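Local structure of periplasmic binding protein/LacI transcriptional regulator (Alkaliphilus metalliredigens, 3CTP) at residues R173-I178 against L203-I208; D233-F238 against Q259-I264; A242-M247 against E273-S278; S278-N283 against R320-S325. The protein probably acts as a DNA-binding transcriptional repressor of the LacI family and binds beta-D-xylulofuranose in its periplasmic-binding-protein-like part. All coordinates share one frame; numbering follows the deposited sequence.

Contact 1 (R173-I178 against L203-I208); sequences RKILHI and LEIDFI
His177 and Phe207 meet rim to rim, their planes turned 79° apart, with Phe207 CE1 lying near the plane of the imidazole, 3.8 Å from His177 CD2. Neither ring covers the other. Ile205 CG2 rests on one face of the Phe207 ring, while Tyr191 meets that ring edge-to-face; the imidazole stacks on Phe236, whose carbonyl O is hydrogen-bonded to His177 ND1. On the other side of the sheet Leu176 CD1 touches Ile208 CG1 at 3.9 Å. Backbone bonds, among them His177 N to Asp206 O (2.9 Å), join the two parallel strands of the beta-alpha-beta unit that contains helix 185-200. Toward Arg173 and Leu203 the chains diverge, and a water bridges the gap, accepting from Ile175 N and donating to Glu204 O at 2.6 Å. Here Ile205 CD1 packs on Ile175 CB (3.5 Å), and Leu203 CD2 lies 3.7 Å from Ile175 CD1. An alanine in place of Leu203 would probably open a gap beside Ile175 CD1. With the CA atoms of Arg173 and Leu203 already 7.2 Å apart, the water satisfies Ile175 N and Glu204 O where the backbones are too far separated to pair directly.

Contact 2 (D233-F238 against Q259-I264); sequences DGIFVF and QEVQII. With NA (sodium ion), chain D.
Ile235 and Ile263 lie side by side and point the same way, their CD1 methyls 3.9 Å apart. Ile235 carries CG1 beside its backbone N (chi1 -59°), and CD1 beyond it also reaches Val261 CG2 at 3.8 Å. Val261 presents that methyl by holding CG2 anti to its own N, which puts CG1 in the crowded position. On the opposite sheet face Ile264 has CG1 anti to N (chi1 178°), and its branch methyl CG2 touches Phe236 CD1 at 3.8 Å, while Ile264 O approaches the edge of the phenyl ring near its plane. The two strands are parallel neighbours linked by helix 240-252 in a beta-alpha-beta crossover of the periplasmic-binding-protein fold, and 262-264 is an outermost strand of their four-stranded sheet. Ile235 sits centrally in the ladder: its N donates to Gln262 O (2.8 Å) and its O accepts from Ile264 N. The Gln262 chain is extended to CD; its OE1 is hydrogen-bonded to Ile324 N, and a water accepts from NE2 and donates to Asp233 O. Glu260 O binds the sodium ion at 2.2 Å, alongside two waters and the carbonyls of Val230 and Tyr232; one of these waters donates to Asp233 OD1, whose partner oxygen OD2 is hydrogen-bonded to Arg173 N and Lys174 N.

Contact 3 (A242-M247 against E273-S278); sequences AAATVM and ELLYPS
Met247 reaches Pro277 through a bend at the end of its chain: CG stands anti to the carbonyl carbon, SD continues extended, and a chi3 of 58° turns CE aside. The methyl comes 4.0 Å from Pro277 CD and 3.5 Å from Pro277 O. Leu275, approaching from the other segment, holds CG between its backbone N and carbonyl carbon (chi1 62°), and its CD2 lands on Ala244 CB at 3.8 Å. Its second methyl, CD1, is a looser neighbour of Met247 CE at 4.4 Å. No hydrogen bond crosses between the segments. Pro277 O, buried under the thioether methyl, is a polar atom that this apolar contact leaves without a hydrogen bond in the model. The peptide between Tyr276 and Pro277 is cis, and Tyr276 O is hydrogen-bonded to Lys251 NZ, farther along helix 240-252. Leu274 of the second subunit packs on Ala244, and Glu273 makes a salt bridge with Arg248 of that subunit. Leu275 is the first residue to leave helical geometry after helix 271-274; the contact therefore sets helix 240-252 against the segment that leaves helix 271-274 through a cis-proline, beside the subunit interface of this LacI-family dimer.

Contact 4 (S278-N283 against R320-S325); sequences SLTTIN and RETTIS
Thr280 OG1 is gripped twice: it donates to Thr323 OG1 at 2.8 Å and accepts from Arg320 N at 2.9 Å. The amide of the same residue, Thr280 N, donates to Thr322 OG1 (2.9 Å), a hydroxyl that chi1 of 57° places between its own backbone N and carbonyl carbon and that is hydrogen-bonded in addition to Ile263 O. Glu321 OE1 receives Ser278 N on its anti side at 2.9 Å, with a weak bond from Ser278 OG beside it. In return Ser278 O accepts Glu321 N, which stands well above the carbonyl plane, and Thr322 N more weakly. Arg320 stretches its chain from CG to NE past Ser278 and Leu279, and NH1 donates to Leu279 O at 2.9 Å within the carbonyl plane, although that oxygen is tilted 20° from the guanidinium plane. NH2 is held by Asn268 OD1, which helps to fix the rotation of the group. A leucine in place of Arg320 would probably leave Leu279 O and Asn268 OD1 without these donors. Outside the polar network, Arg320 CD packs on Ser278 CB (3.7 Å), Thr281 CG2 lies alongside NH1, and Leu279 CD1 reaches Thr322 OG1 at 3.8 Å. Strand 281-283 and the neighbouring strand 311-318 belong to the larger sheet, whereas Thr322 bonds to Ile263 of strand 262-264 in the smaller one and Thr280 to Gly265 just after it; the contact thus probably joins two of the chain crossings between the lobes, as in the hinge of type I periplasmic binding proteins.

Contacts 1 and 2 lie in one parallel sheet, centres 10 Å apart, with strands 175-179 and 234-237 adjacent; Lys174 O meets Asp233 N at 2.7 Å between them. Contact 3 supplies the helix that links the strands of contact 2 and covers one face of that sheet, Val237 CG1 lying 3.7 Å from Ala242 CB. Contact 4 follows directly, sharing Ser278 with contact 3; Met247 CE touches Thr322 CG2 at 3.6 Å. Its centre is 9 Å from that of contact 2. The bound xylulofuranose is about 8 Å from the Thr281 side chain, 9 Å from Phe236 and 10 Å from His177, whereas the sodium ion sits at the far end of contact 2.

Contact 1 (R173-I178 against L203-I208)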
loop_
_atom_site.group_PDB
_atom_site.type_symbol
_atom_site.label_atom_id
_atom_site.label_comp_id
_atom_site.label_asym_id
_atom_site.label_seq_id
_atom_site.Cartn_x
_atom_site.Cartn_y
_atom_site.Cartn_z
ATOM N N ARG A 173 10.306 -31.370 5.508
ATOM C CA ARG A 173 11.435 -31.677 6.381
ATOM C C ARG A 173 12.678 -30.840 6.070
ATOM O O ARG A 173 13.463 -30.561 6.975
ATOM C CB ARG A 173 11.780 -33.179 6.333
ATOM C CG ARG A 173 10.612 -34.094 6.738
ATOM C CD ARG A 173 10.261 -33.962 8.224
ATOM N NE ARG A 173 9.186 -34.866 8.659
ATOM C CZ ARG A 173 7.889 -34.571 8.667
ATOM N NH1 ARG A 173 7.015 -35.487 9.083
ATOM N NH2 ARG A 173 7.445 -33.371 8.253
ATOM N N LYS A 174 12.862 -30.455 4.810
ATOM C CA LYS A 174 13.881 -29.486 4.445
ATOM C C LYS A 174 13.189 -28.135 4.460
ATOM O O LYS A 174 12.416 -27.838 3.573
ATOM C CB LYS A 174 14.408 -29.752 3.046
ATOM C CG LYS A 174 15.139 -31.106 2.890
ATOM C CD LYS A 174 15.350 -31.439 1.413
ATOM C CE LYS A 174 16.083 -32.773 1.234
ATOM N NZ LYS A 174 16.424 -33.002 -0.201
ATOM N N ILE A 175 13.488 -27.325 5.467
ATOM C CA ILE A 175 12.722 -26.090 5.705
ATOM C C ILE A 175 13.614 -24.865 5.796
ATOM O O ILE A 175 14.678 -24.922 6.420
ATOM C CB ILE A 175 11.906 -26.264 6.989
ATOM C CG1 ILE A 175 10.810 -27.305 6.733
ATOM C CG2 ILE A 175 11.314 -24.929 7.485
ATOM C CD1 ILE A 175 10.085 -27.752 8.010
ATOM N N LEU A 176 13.153 -23.771 5.169
ATOM C CA LEU A 176 13.840 -22.485 5.213
ATOM C C LEU A 176 12.927 -21.488 5.893
ATOM O O LEU A 176 11.711 -21.464 5.617
ATOM C CB LEU A 176 14.048 -21.996 3.775
ATOM C CG LEU A 176 14.576 -20.570 3.573
ATOM C CD1 LEU A 176 15.968 -20.410 4.162
ATOM C CD2 LEU A 176 14.620 -20.231 2.091
ATOM N N HIS A 177 13.496 -20.643 6.745
ATOM C CA HIS A 177 12.738 -19.475 7.250
ATOM C C HIS A 177 13.461 -18.221 6.774
ATOM O O HIS A 177 14.648 -18.038 7.064
ATOM C CB HIS A 177 12.631 -19.494 8.780
ATOM C CG HIS A 177 12.035 -18.246 9.362
ATOM N ND1 HIS A 177 11.002 -17.571 8.751
ATOM C CD2 HIS A 177 12.314 -17.562 10.497
ATOM C CE1 HIS A 177 10.671 -16.509 9.486
ATOM N NE2 HIS A 177 11.443 -16.492 10.554
ATOM N N ILE A 178 12.753 -17.409 5.983
ATOM C CA ILE A 178 13.246 -16.093 5.612
ATOM C C ILE A 178 12.764 -15.179 6.724
ATOM O O ILE A 178 11.550 -14.902 6.833
ATOM C CB ILE A 178 12.714 -15.671 4.254
ATOM C CG1 ILE A 178 13.313 -16.647 3.219
ATOM C CG2 ILE A 178 13.148 -14.211 3.939
ATOM C CD1 ILE A 178 12.847 -16.462 1.779
ATOM N N LEU A 203 14.675 -31.194 14.101
ATOM C CA LEU A 203 14.880 -30.860 12.700
ATOM C C LEU A 203 15.781 -29.651 12.601
ATOM O O LEU A 203 15.549 -28.674 13.289
ATOM C CB LEU A 203 13.542 -30.549 12.025
ATOM C CG LEU A 203 13.450 -30.679 10.514
ATOM C CD1 LEU A 203 13.504 -32.170 10.144
ATOM C CD2 LEU A 203 12.167 -30.024 10.013
ATOM N N GLU A 204 16.811 -29.726 11.763
ATOM C CA GLU A 204 17.622 -28.558 11.479
ATOM C C GLU A 204 16.923 -27.717 10.408
ATOM O O GLU A 204 16.412 -28.269 9.422
ATOM C CB GLU A 204 19.013 -28.974 10.994
ATOM C CG GLU A 204 19.986 -29.274 12.128
ATOM C CD GLU A 204 21.437 -29.242 11.679
ATOM O OE1 GLU A 204 21.708 -29.649 10.529
ATOM O OE2 GLU A 204 22.299 -28.806 12.475
ATOM N N ILE A 205 16.938 -26.405 10.613
ATOM C CA ILE A 205 16.280 -25.418 9.729
ATOM C C ILE A 205 17.337 -24.456 9.202
ATOM O O ILE A 205 18.293 -24.141 9.914
ATOM C CB ILE A 205 15.339 -24.509 10.543
ATOM C CG1 ILE A 205 14.233 -25.319 11.212
ATOM C CG2 ILE A 205 14.759 -23.396 9.654
ATOM C CD1 ILE A 205 13.343 -26.027 10.226
ATOM N N ASP A 206 17.137 -23.931 7.998
ATOM C CA ASP A 206 18.042 -22.921 7.459
ATOM C C ASP A 206 17.357 -21.559 7.554
ATOM O O ASP A 206 16.132 -21.489 7.511
ATOM C CB ASP A 206 18.341 -23.192 5.986
ATOM C CG ASP A 206 19.262 -24.377 5.783
ATOM O OD1 ASP A 206 19.892 -24.807 6.777
ATOM O OD2 ASP A 206 19.339 -24.875 4.630
ATOM N N PHE A 207 18.155 -20.498 7.677
ATOM C CA PHE A 207 17.642 -19.132 7.765
ATOM C C PHE A 207 18.300 -18.221 6.749
ATOM O O PHE A 207 19.504 -18.348 6.464
ATOM C CB PHE A 207 17.904 -18.567 9.174
ATOM C CG PHE A 207 17.224 -19.336 10.251
ATOM C CD1 PHE A 207 15.883 -19.141 10.504
ATOM C CD2 PHE A 207 17.922 -20.289 11.009
ATOM C CE1 PHE A 207 15.209 -19.880 11.473
ATOM C CE2 PHE A 207 17.262 -21.033 11.985
ATOM C CZ PHE A 207 15.902 -20.827 12.216
ATOM N N ILE A 208 17.514 -17.278 6.214
ATOM C CA ILE A 208 18.049 -16.124 5.458
ATOM C C ILE A 208 17.433 -14.895 6.113
ATOM O O ILE A 208 16.236 -14.889 6.364
ATOM C CB ILE A 208 17.579 -16.197 3.993
ATOM C CG1 ILE A 208 18.263 -17.375 3.291
ATOM C CG2 ILE A 208 17.883 -14.889 3.220
ATOM C CD1 ILE A 208 17.748 -17.619 1.864
HETATM O O HOH W 1 15.886 -28.214 6.882
#

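Contact 2 (D233-F238 against Q259-I264)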
loop_
_atom_site.group_PDB
_atom_site.type_symbol
_atom_site.label_atom_id
_atom_site.label_comp_id
_atom_site.label_asym_id
_atom_site.label_seq_id
_atom_site.Cartn_x
_atom_site.Cartn_y
_atom_site.Cartn_z
ATOM N N ASP A 233 11.549 -28.090 0.990
ATOM C CA ASP A 233 10.171 -28.588 0.966
ATOM C C ASP A 233 9.204 -27.444 1.276
ATOM O O ASP A 233 8.112 -27.374 0.703
ATOM C CB ASP A 233 9.948 -29.682 2.037
ATOM C CG ASP A 233 10.783 -30.933 1.812
ATOM O OD1 ASP A 233 11.116 -31.232 0.648
ATOM O OD2 ASP A 233 11.091 -31.615 2.823
ATOM N N GLY A 234 9.590 -26.574 2.208
ATOM C CA GLY A 234 8.681 -25.524 2.656
ATOM C C GLY A 234 9.475 -24.301 3.079
ATOM O O GLY A 234 10.606 -24.426 3.555
ATOM N N ILE A 235 8.859 -23.133 2.938
ATOM C CA ILE A 235 9.502 -21.877 3.319
ATOM C C ILE A 235 8.507 -21.072 4.132
ATOM O O ILE A 235 7.358 -20.895 3.695
ATOM C CB ILE A 235 9.850 -21.059 2.061
ATOM C CG1 ILE A 235 10.788 -21.854 1.153
ATOM C CG2 ILE A 235 10.547 -19.741 2.464
ATOM C CD1 ILE A 235 11.019 -21.188 -0.195
ATOM N N PHE A 236 8.938 -20.580 5.296
ATOM C CA PHE A 236 8.137 -19.644 6.083
ATOM C C PHE A 236 8.773 -18.271 5.888
ATOM O O PHE A 236 9.961 -18.099 6.174
ATOM C CB PHE A 236 8.190 -20.049 7.581
ATOM C CG PHE A 236 7.581 -19.037 8.542
ATOM C CD1 PHE A 236 6.420 -18.355 8.222
ATOM C CD2 PHE A 236 8.168 -18.829 9.807
ATOM C CE1 PHE A 236 5.868 -17.424 9.121
ATOM C CE2 PHE A 236 7.626 -17.889 10.717
ATOM C CZ PHE A 236 6.459 -17.206 10.378
ATOM N N VAL A 237 7.993 -17.316 5.376
ATOM C CA VAL A 237 8.504 -15.961 5.169
ATOM C C VAL A 237 7.880 -15.015 6.184
ATOM O O VAL A 237 6.691 -15.116 6.497
ATOM C CB VAL A 237 8.192 -15.454 3.742
ATOM C CG1 VAL A 237 8.940 -14.135 3.503
ATOM C CG2 VAL A 237 8.604 -16.496 2.695
ATOM N N PHE A 238 8.685 -14.100 6.713
ATOM C CA PHE A 238 8.267 -13.331 7.892
ATOM C C PHE A 238 7.022 -12.479 7.720
ATOM O O PHE A 238 6.385 -12.127 8.724
ATOM C CB PHE A 238 9.433 -12.472 8.431
ATOM C CG PHE A 238 9.860 -11.349 7.502
ATOM C CD1 PHE A 238 9.329 -10.065 7.656
ATOM C CD2 PHE A 238 10.832 -11.559 6.531
ATOM C CE1 PHE A 238 9.745 -9.056 6.813
ATOM C CE2 PHE A 238 11.261 -10.542 5.695
ATOM C CZ PHE A 238 10.715 -9.284 5.845
ATOM N N GLN A 259 3.516 -27.516 -5.617
ATOM C CA GLN A 259 4.005 -28.837 -6.049
ATOM C C GLN A 259 5.482 -29.062 -5.742
ATOM O O GLN A 259 5.889 -30.166 -5.362
ATOM C CB GLN A 259 3.779 -29.027 -7.550
ATOM C CG GLN A 259 2.321 -29.125 -7.950
ATOM C CD GLN A 259 1.734 -27.794 -8.364
ATOM O OE1 GLN A 259 2.130 -26.742 -7.866
ATOM N NE2 GLN A 259 0.779 -27.834 -9.300
ATOM N N GLU A 260 6.289 -28.022 -5.913
ATOM C CA GLU A 260 7.719 -28.165 -5.724
ATOM C C GLU A 260 8.185 -27.574 -4.400
ATOM O O GLU A 260 9.184 -28.014 -3.824
ATOM C CB GLU A 260 8.448 -27.477 -6.866
ATOM C CG GLU A 260 8.258 -28.221 -8.182
ATOM C CD GLU A 260 9.143 -27.695 -9.271
ATOM O OE1 GLU A 260 8.876 -26.597 -9.786
ATOM O OE2 GLU A 260 10.104 -28.411 -9.638
ATOM N N VAL A 261 7.488 -26.546 -3.929
ATOM C CA VAL A 261 7.845 -25.982 -2.641
ATOM C C VAL A 261 6.596 -25.337 -2.076
ATOM O O VAL A 261 5.795 -24.765 -2.836
ATOM C CB VAL A 261 8.980 -24.977 -2.774
ATOM C CG1 VAL A 261 8.548 -23.860 -3.655
ATOM C CG2 VAL A 261 9.395 -24.443 -1.377
ATOM N N GLN A 262 6.404 -25.478 -0.767
ATOM C CA GLN A 262 5.231 -24.899 -0.091
ATOM C C GLN A 262 5.658 -23.622 0.606
ATOM O O GLN A 262 6.807 -23.529 1.033
ATOM C CB GLN A 262 4.665 -25.866 0.928
ATOM C CG GLN A 262 4.225 -27.220 0.296
ATOM C CD GLN A 262 3.520 -28.090 1.298
ATOM O OE1 GLN A 262 2.534 -27.678 1.900
ATOM N NE2 GLN A 262 4.059 -29.297 1.531
ATOM N N ILE A 263 4.737 -22.657 0.717
ATOM C CA ILE A 263 5.070 -21.325 1.271
ATOM C C ILE A 263 4.009 -20.959 2.296
ATOM O O ILE A 263 2.804 -21.121 2.046
ATOM C CB ILE A 263 5.023 -20.226 0.175
ATOM C CG1 ILE A 263 5.765 -20.668 -1.098
ATOM C CG2 ILE A 263 5.538 -18.889 0.731
ATOM C CD1 ILE A 263 7.240 -20.756 -0.956
ATOM N N ILE A 264 4.454 -20.448 3.451
ATOM C CA ILE A 264 3.526 -19.810 4.387
ATOM C C ILE A 264 4.089 -18.435 4.743
ATOM O O ILE A 264 5.300 -18.299 4.952
ATOM C CB ILE A 264 3.305 -20.680 5.637
ATOM C CG1 ILE A 264 2.365 -19.985 6.642
ATOM C CG2 ILE A 264 4.634 -21.052 6.284
ATOM C CD1 ILE A 264 1.842 -20.950 7.696
HETATM NA NA NA D . 11.288 -28.513 -3.215
HETATM O O HOH W 2 6.767 -29.680 0.028
HETATM O O HOH W 3 10.868 -30.436 -2.125
HETATM O O HOH W 4 11.955 -29.936 -4.812
#

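Contact 3 (A242-M247 against E273-S278)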
loop_
_atom_site.group_PDB
_atom_site.type_symbol
_atom_site.label_atom_id
_atom_site.label_comp_id
_atom_site.label_asym_id
_atom_site.label_seq_id
_atom_site.Cartn_x
_atom_site.Cartn_y
_atom_site.Cartn_z
ATOM N N ALA A 242 6.674 -9.715 1.903
ATOM C CA ALA A 242 7.961 -10.346 1.580
ATOM C C ALA A 242 7.722 -11.701 0.886
ATOM O O ALA A 242 8.419 -12.079 -0.056
ATOM C CB ALA A 242 8.782 -10.523 2.863
ATOM N N ALA A 243 6.729 -12.453 1.349
ATOM C CA ALA A 243 6.437 -13.753 0.696
ATOM C C ALA A 243 6.088 -13.553 -0.778
ATOM O O ALA A 243 6.452 -14.370 -1.624
ATOM C CB ALA A 243 5.256 -14.469 1.395
ATOM N N ALA A 244 5.335 -12.495 -1.082
ATOM C CA ALA A 244 4.972 -12.215 -2.470
ATOM C C ALA A 244 6.223 -12.022 -3.316
ATOM O O ALA A 244 6.262 -12.456 -4.493
ATOM C CB ALA A 244 4.103 -10.931 -2.537
ATOM N N THR A 245 7.232 -11.357 -2.751
ATOM C CA THR A 245 8.467 -11.128 -3.532
ATOM C C THR A 245 9.214 -12.443 -3.745
ATOM O O THR A 245 9.781 -12.700 -4.814
ATOM C CB THR A 245 9.434 -10.106 -2.866
ATOM O OG1 THR A 245 10.004 -10.687 -1.664
ATOM C CG2 THR A 245 8.684 -8.827 -2.556
ATOM N N VAL A 246 9.198 -13.286 -2.714
ATOM C CA VAL A 246 9.853 -14.599 -2.821
ATOM C C VAL A 246 9.145 -15.449 -3.871
ATOM O O VAL A 246 9.781 -16.086 -4.701
ATOM C CB VAL A 246 9.863 -15.324 -1.455
ATOM C CG1 VAL A 246 10.360 -16.801 -1.603
ATOM C CG2 VAL A 246 10.697 -14.539 -0.438
ATOM N N MET A 247 7.819 -15.471 -3.844
ATOM C CA MET A 247 7.090 -16.269 -4.827
ATOM C C MET A 247 7.340 -15.729 -6.237
ATOM O O MET A 247 7.397 -16.513 -7.194
ATOM C CB MET A 247 5.596 -16.226 -4.511
ATOM C CG MET A 247 5.230 -17.061 -3.273
ATOM S SD MET A 247 3.468 -17.022 -2.726
ATOM C CE MET A 247 2.599 -17.610 -4.203
ATOM N N GLU A 273 -4.187 -12.648 -0.900
ATOM C CA GLU A 273 -5.390 -13.089 -1.593
ATOM C C GLU A 273 -5.387 -12.553 -3.012
ATOM O O GLU A 273 -5.945 -13.136 -3.952
ATOM C CB GLU A 273 -6.636 -12.633 -0.810
ATOM C CG GLU A 273 -7.964 -13.121 -1.395
ATOM C CD GLU A 273 -7.991 -14.618 -1.719
ATOM O OE1 GLU A 273 -7.822 -15.442 -0.790
ATOM O OE2 GLU A 273 -8.208 -14.973 -2.909
ATOM N N LEU A 274 -4.708 -11.439 -3.189
ATOM C CA LEU A 274 -4.699 -10.790 -4.464
ATOM C C LEU A 274 -3.886 -11.606 -5.451
ATOM O O LEU A 274 -4.277 -11.717 -6.621
ATOM C CB LEU A 274 -4.103 -9.392 -4.296
ATOM C CG LEU A 274 -4.048 -8.565 -5.556
ATOM C CD1 LEU A 274 -5.422 -8.495 -6.177
ATOM C CD2 LEU A 274 -3.542 -7.198 -5.167
ATOM N N LEU A 275 -2.785 -12.201 -4.988
ATOM C CA LEU A 275 -1.911 -13.042 -5.837
ATOM C C LEU A 275 -2.206 -14.573 -5.863
ATOM O O LEU A 275 -3.045 -15.060 -5.126
ATOM C CB LEU A 275 -0.443 -12.834 -5.470
ATOM C CG LEU A 275 -0.027 -13.219 -4.030
ATOM C CD1 LEU A 275 -0.551 -14.582 -3.576
ATOM C CD2 LEU A 275 1.459 -13.210 -3.917
ATOM N N TYR A 276 -1.463 -15.311 -6.699
ATOM C CA TYR A 276 -1.831 -16.684 -7.106
ATOM C C TYR A 276 -0.618 -17.592 -7.279
ATOM O O TYR A 276 0.383 -17.196 -7.883
ATOM C CB TYR A 276 -2.604 -16.607 -8.428
ATOM C CG TYR A 276 -2.944 -17.941 -9.046
ATOM C CD1 TYR A 276 -4.241 -18.428 -9.012
ATOM C CD2 TYR A 276 -1.971 -18.703 -9.672
ATOM C CE1 TYR A 276 -4.567 -19.653 -9.577
ATOM C CE2 TYR A 276 -2.285 -19.929 -10.246
ATOM C CZ TYR A 276 -3.587 -20.395 -10.193
ATOM O OH TYR A 276 -3.904 -21.609 -10.762
ATOM N N PRO A 277 -0.676 -18.807 -6.721
ATOM C CA PRO A 277 -1.791 -19.272 -5.907
ATOM C C PRO A 277 -1.890 -18.426 -4.642
ATOM O O PRO A 277 -0.900 -17.817 -4.236
ATOM C CB PRO A 277 -1.412 -20.722 -5.569
ATOM C CG PRO A 277 0.045 -20.810 -5.766
ATOM C CD PRO A 277 0.429 -19.779 -6.776
ATOM N N SER A 278 -3.076 -18.388 -4.039
ATOM C CA SER A 278 -3.281 -17.589 -2.839
ATOM C C SER A 278 -2.474 -18.149 -1.667
ATOM O O SER A 278 -2.250 -19.348 -1.570
ATOM C CB SER A 278 -4.751 -17.516 -2.480
ATOM O OG SER A 278 -5.260 -18.851 -2.368
#

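Contact 4 (S278-N283 against R320-S325)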
loop_
_atom_site.group_PDB
_atom_site.type_symbol
_atom_site.label_atom_id
_atom_site.label_comp_id
_atom_site.label_asym_id
_atom_site.label_seq_id
_atom_site.Cartn_x
_atom_site.Cartn_y
_atom_site.Cartn_z
ATOM N N SER A 278 -3.076 -18.388 -4.039
ATOM C CA SER A 278 -3.281 -17.589 -2.839
ATOM C C SER A 278 -2.474 -18.149 -1.667
ATOM O O SER A 278 -2.250 -19.348 -1.570
ATOM C CB SER A 278 -4.751 -17.516 -2.480
ATOM O OG SER A 278 -5.260 -18.851 -2.368
ATOM N N LEU A 279 -2.066 -17.248 -0.775
ATOM C CA LEU A 279 -1.009 -17.519 0.194
ATOM C C LEU A 279 -1.530 -18.035 1.534
ATOM O O LEU A 279 -2.296 -17.356 2.217
ATOM C CB LEU A 279 -0.251 -16.201 0.446
ATOM C CG LEU A 279 0.893 -16.217 1.451
ATOM C CD1 LEU A 279 2.011 -17.124 1.003
ATOM C CD2 LEU A 279 1.417 -14.796 1.563
ATOM N N THR A 280 -1.088 -19.220 1.940
ATOM C CA THR A 280 -1.322 -19.671 3.308
ATOM C C THR A 280 -0.571 -18.742 4.251
ATOM O O THR A 280 0.567 -18.330 3.965
ATOM C CB THR A 280 -0.805 -21.091 3.476
ATOM O OG1 THR A 280 -1.587 -21.948 2.637
ATOM C CG2 THR A 280 -0.894 -21.540 4.937
ATOM N N THR A 281 -1.197 -18.390 5.362
ATOM C CA THR A 281 -0.610 -17.337 6.196
ATOM C C THR A 281 -1.127 -17.450 7.619
ATOM O O THR A 281 -1.942 -18.311 7.930
ATOM C CB THR A 281 -0.909 -15.937 5.590
ATOM O OG1 THR A 281 -0.183 -14.920 6.305
ATOM C CG2 THR A 281 -2.411 -15.651 5.658
ATOM N N ILE A 282 -0.596 -16.610 8.493
ATOM C CA ILE A 282 -1.058 -16.513 9.864
ATOM C C ILE A 282 -1.756 -15.167 9.989
ATOM O O ILE A 282 -1.192 -14.106 9.695
ATOM C CB ILE A 282 0.116 -16.522 10.865
ATOM C CG1 ILE A 282 1.006 -17.765 10.662
ATOM C CG2 ILE A 282 -0.422 -16.454 12.308
ATOM C CD1 ILE A 282 0.275 -19.111 10.915
ATOM N N ASN A 283 -3.007 -15.206 10.416
ATOM C CA ASN A 283 -3.800 -14.002 10.574
ATOM C C ASN A 283 -3.392 -13.138 11.750
ATOM O O ASN A 283 -3.398 -13.614 12.885
ATOM C CB ASN A 283 -5.271 -14.411 10.799
ATOM C CG ASN A 283 -6.213 -13.230 10.805
ATOM O OD1 ASN A 283 -6.481 -12.639 9.749
ATOM N ND2 ASN A 283 -6.749 -12.885 11.992
ATOM N N ARG A 320 -4.502 -21.642 2.575
ATOM C CA ARG A 320 -4.875 -21.340 1.209
ATOM C C ARG A 320 -4.133 -22.274 0.255
ATOM O O ARG A 320 -4.020 -23.467 0.543
ATOM C CB ARG A 320 -4.624 -19.878 0.885
ATOM C CG ARG A 320 -5.376 -18.922 1.807
ATOM C CD ARG A 320 -5.406 -17.545 1.191
ATOM N NE ARG A 320 -6.197 -16.585 1.958
ATOM C CZ ARG A 320 -5.676 -15.528 2.579
ATOM N NH1 ARG A 320 -4.352 -15.313 2.575
ATOM N NH2 ARG A 320 -6.482 -14.683 3.201
ATOM N N GLU A 321 -3.678 -21.764 -0.886
ATOM C CA GLU A 321 -3.245 -22.655 -1.968
ATOM C C GLU A 321 -1.744 -22.913 -2.036
ATOM O O GLU A 321 -1.300 -23.789 -2.793
ATOM C CB GLU A 321 -3.728 -22.116 -3.329
ATOM C CG GLU A 321 -5.250 -22.116 -3.532
ATOM C CD GLU A 321 -5.684 -21.290 -4.752
ATOM O OE1 GLU A 321 -4.970 -20.338 -5.143
ATOM O OE2 GLU A 321 -6.754 -21.587 -5.324
ATOM N N THR A 322 -0.944 -22.173 -1.254
ATOM C CA THR A 322 0.505 -22.397 -1.299
ATOM C C THR A 322 1.014 -23.494 -0.354
ATOM O O THR A 322 2.227 -23.740 -0.271
ATOM C CB THR A 322 1.276 -21.100 -1.008
ATOM O OG1 THR A 322 0.863 -20.621 0.263
ATOM C CG2 THR A 322 0.938 -20.037 -2.064
ATOM N N THR A 323 0.100 -24.139 0.375
ATOM C CA THR A 323 0.447 -25.376 1.084
ATOM C C THR A 323 -0.563 -26.424 0.650
ATOM O O THR A 323 -1.669 -26.088 0.216
ATOM C CB THR A 323 0.424 -25.208 2.616
ATOM O OG1 THR A 323 -0.842 -24.658 3.022
ATOM C CG2 THR A 323 1.522 -24.257 3.033
ATOM N N ILE A 324 -0.161 -27.688 0.736
ATOM C CA ILE A 324 -0.969 -28.774 0.177
ATOM C C ILE A 324 -2.065 -29.197 1.138
ATOM O O ILE A 324 -1.909 -29.082 2.347
ATOM C CB ILE A 324 -0.087 -29.975 -0.112
ATOM C CG1 ILE A 324 0.623 -30.404 1.173
ATOM C CG2 ILE A 324 0.913 -29.643 -1.236
ATOM C CD1 ILE A 324 1.625 -31.565 0.998
ATOM N N SER A 325 -3.171 -29.698 0.590
ATOM C CA SER A 325 -4.285 -30.184 1.393
ATOM C C SER A 325 -4.960 -31.356 0.694
ATOM O O SER A 325 -4.808 -31.517 -0.517
ATOM C CB SER A 325 -5.301 -29.068 1.628
ATOM O OG SER A 325 -4.794 -28.099 2.532
#